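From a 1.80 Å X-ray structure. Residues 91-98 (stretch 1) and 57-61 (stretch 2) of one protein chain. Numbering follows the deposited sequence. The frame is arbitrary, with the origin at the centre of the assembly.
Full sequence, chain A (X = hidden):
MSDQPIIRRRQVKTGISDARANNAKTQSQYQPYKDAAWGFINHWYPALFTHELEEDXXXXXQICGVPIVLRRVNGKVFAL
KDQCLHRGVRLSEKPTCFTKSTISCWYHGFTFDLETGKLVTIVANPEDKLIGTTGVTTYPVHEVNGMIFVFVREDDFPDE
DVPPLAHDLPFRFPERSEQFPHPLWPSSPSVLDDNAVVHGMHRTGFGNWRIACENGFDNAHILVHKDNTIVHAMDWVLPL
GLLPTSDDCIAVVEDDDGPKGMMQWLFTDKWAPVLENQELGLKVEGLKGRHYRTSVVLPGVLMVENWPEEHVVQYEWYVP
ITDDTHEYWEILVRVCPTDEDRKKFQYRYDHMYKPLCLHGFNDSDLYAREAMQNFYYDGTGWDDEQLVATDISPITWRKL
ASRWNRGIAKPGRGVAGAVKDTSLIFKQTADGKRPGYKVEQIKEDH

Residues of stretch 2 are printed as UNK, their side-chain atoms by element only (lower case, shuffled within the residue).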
# COMPACT_ATOMS: atom_id res chain seq x y z
N LEU A 91 24.03 4.28 3.26
CA LEU A 91 25.06 5.25 3.63
C LEU A 91 24.67 6.69 3.35
O LEU A 91 25.03 7.59 4.11
CB LEU A 91 26.37 4.94 2.89
CG LEU A 91 26.90 3.50 2.99
CD1 LEU A 91 28.09 3.35 2.05
CD2 LEU A 91 27.30 3.18 4.42
N SER A 92 23.93 6.91 2.27
CA SER A 92 23.50 8.24 1.85
C SER A 92 22.47 8.93 2.74
O SER A 92 22.27 10.12 2.60
CB SER A 92 22.93 8.17 0.43
OG SER A 92 21.69 7.47 0.41
N GLU A 93 21.83 8.21 3.65
CA GLU A 93 20.82 8.84 4.49
C GLU A 93 21.37 9.91 5.41
O GLU A 93 20.67 10.86 5.77
CB GLU A 93 20.06 7.78 5.28
CG GLU A 93 19.03 7.05 4.43
CD GLU A 93 18.05 6.25 5.23
OE1 GLU A 93 17.55 6.77 6.25
OE2 GLU A 93 17.75 5.11 4.85
N LYS A 94 22.62 9.75 5.82
CA LYS A 94 23.25 10.74 6.69
C LYS A 94 24.72 10.77 6.30
O LYS A 94 25.56 10.12 6.93
CB LYS A 94 23.08 10.35 8.15
CG LYS A 94 23.45 11.49 9.06
CD LYS A 94 23.30 11.16 10.51
CE LYS A 94 23.74 12.38 11.30
NZ LYS A 94 23.81 12.16 12.76
N PRO A 95 25.06 11.53 5.25
CA PRO A 95 26.42 11.67 4.73
C PRO A 95 27.48 11.87 5.79
O PRO A 95 27.49 12.90 6.47
CB PRO A 95 26.31 12.86 3.78
CG PRO A 95 24.91 12.71 3.26
CD PRO A 95 24.13 12.41 4.52
N THR A 96 28.37 10.89 5.93
CA THR A 96 29.44 10.92 6.93
C THR A 96 30.77 10.50 6.32
O THR A 96 30.99 9.32 6.05
CB THR A 96 29.11 9.98 8.10
OG1 THR A 96 27.85 10.35 8.68
CG2 THR A 96 30.19 10.05 9.17
N CYS A 97 31.66 11.46 6.11
CA CYS A 97 32.98 11.18 5.54
C CYS A 97 34.08 11.81 6.37
O CYS A 97 34.04 13.01 6.67
CB CYS A 97 33.05 11.70 4.10
SG CYS A 97 31.74 11.07 3.01
N PHE A 98 35.08 11.02 6.74
CA PHE A 98 36.17 11.53 7.55
C PHE A 98 37.42 11.91 6.77
O PHE A 98 38.26 12.67 7.26
CB PHE A 98 36.53 10.53 8.65
CG PHE A 98 35.42 10.31 9.64
CD1 PHE A 98 34.55 9.22 9.51
CD2 PHE A 98 35.21 11.21 10.68
CE1 PHE A 98 33.50 9.04 10.40
CE2 PHE A 98 34.15 11.03 11.57
CZ PHE A 98 33.30 9.94 11.43
N UNK A 57 29.45 16.92 -1.64
CA UNK A 57 28.05 16.54 -1.49
C UNK A 57 27.92 15.04 -1.71
O UNK A 57 28.67 14.44 -2.49
o UNK A 57 25.34 18.84 -3.88
c UNK A 57 25.70 17.18 -2.20
n UNK A 57 23.53 17.73 -3.13
c UNK A 57 24.84 17.99 -3.15
c UNK A 57 27.18 17.30 -2.49
N UNK A 58 26.99 14.42 -0.98
CA UNK A 58 26.74 12.99 -1.09
C UNK A 58 25.27 12.83 -1.43
O UNK A 58 24.43 13.54 -0.89
c UNK A 58 27.03 12.27 0.25
c UNK A 58 28.52 12.35 0.55
c UNK A 58 26.58 10.80 0.17
N UNK A 59 24.96 11.90 -2.33
CA UNK A 59 23.58 11.69 -2.74
C UNK A 59 23.29 10.23 -3.10
O UNK A 59 24.05 9.60 -3.83
o UNK A 59 20.85 14.25 -3.27
c UNK A 59 23.26 12.57 -3.96
c UNK A 59 21.83 12.42 -4.46
c UNK A 59 20.82 13.04 -3.52
n UNK A 59 19.91 12.23 -3.00
N UNK A 60 22.18 9.72 -2.59
CA UNK A 60 21.80 8.35 -2.89
C UNK A 60 20.68 8.27 -3.91
O UNK A 60 19.76 9.11 -3.90
N UNK A 61 20.76 7.29 -4.80
CA UNK A 61 19.75 7.05 -5.84
C UNK A 61 19.53 5.55 -5.97
O UNK A 61 20.09 4.76 -5.20
c UNK A 61 21.51 6.90 -7.65
c UNK A 61 20.43 9.08 -7.16
c UNK A 61 20.22 7.59 -7.23
c UNK A 61 22.07 7.40 -8.97

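Position 57 has five side-chain atoms: three carbons, one oxygen and one nitrogen. They form an unbranched run whose third carbon carries both heteroatoms, as in a primary amide two carbons beyond CA. The chain is extended (chi1 and chi2 both t), its CA-to-CB bond points away from stretch 1, and the side chain makes no contact with it. Two carbons ahead of a terminal amide identify Gln 57.

Position 58 has three carbons and no heteroatom. One of them is bonded to CA and to the other two, so the side chain forks at CB and ends there. The CA-to-CB bond points toward stretch 1, where the CB of position 58 lies 3.7 Å from Pro 95 CB. A fork at CB with two single-carbon arms is valine. With Val 58 named, its arms can be assigned: Val 58 CG2 lies 4.2 Å from Cys 97 SG, and Val 58 CG1 lies 4.3 Å from Ser 92 CA.

Position 59 repeats the composition of the first, three carbons with one oxygen and one nitrogen on the third, and is therefore Gln 59. Its shape differs: chi1 is t but chi2 is p, so the chain bends. The CA-to-CB bond points away from stretch 1, and the amide turns to its own strand, where NE2 donates a nearly straight hydrogen bond (174°) to the backbone O of the next position, 60.

Position 60 has backbone atoms alone, which makes it Gly 60. Gly 60 CA sits 3.4 Å from Ser 92 OG, and an ideally placed CB at Gly 60 would fall 2.0 Å from Ser 92 OG, a clash. The bare CA leaves room for the serine hydroxyl.

Position 61 has four carbons, forked at the first, with one arm two carbons long, the pattern of isoleucine. The CA-to-CB bond of Ile 61 points away, and its side chain makes no contact with stretch 1.

The contact follows the alternation of the strand: the CA-to-CB bond points toward stretch 1 at Val 58 and away at Gln 59 and Ile 61; at Gly 60, which has no side chain, a CB would point toward it. Val 58 contributes the largest covered area, 76 Å² of the 214 Å² buried in total, packing against Pro 95 and Cys 97. At Gly 60 the backbones approach closely, with Ser 92 CA and Gly 60 CA 5.0 Å apart. No hydrogen bond crosses between the stretches; Ser 92 OG is satisfied elsewhere in the structure. The pairing thus rests on apolar packing and close steric fit.

Stretch 2 (57-61) QVQGI
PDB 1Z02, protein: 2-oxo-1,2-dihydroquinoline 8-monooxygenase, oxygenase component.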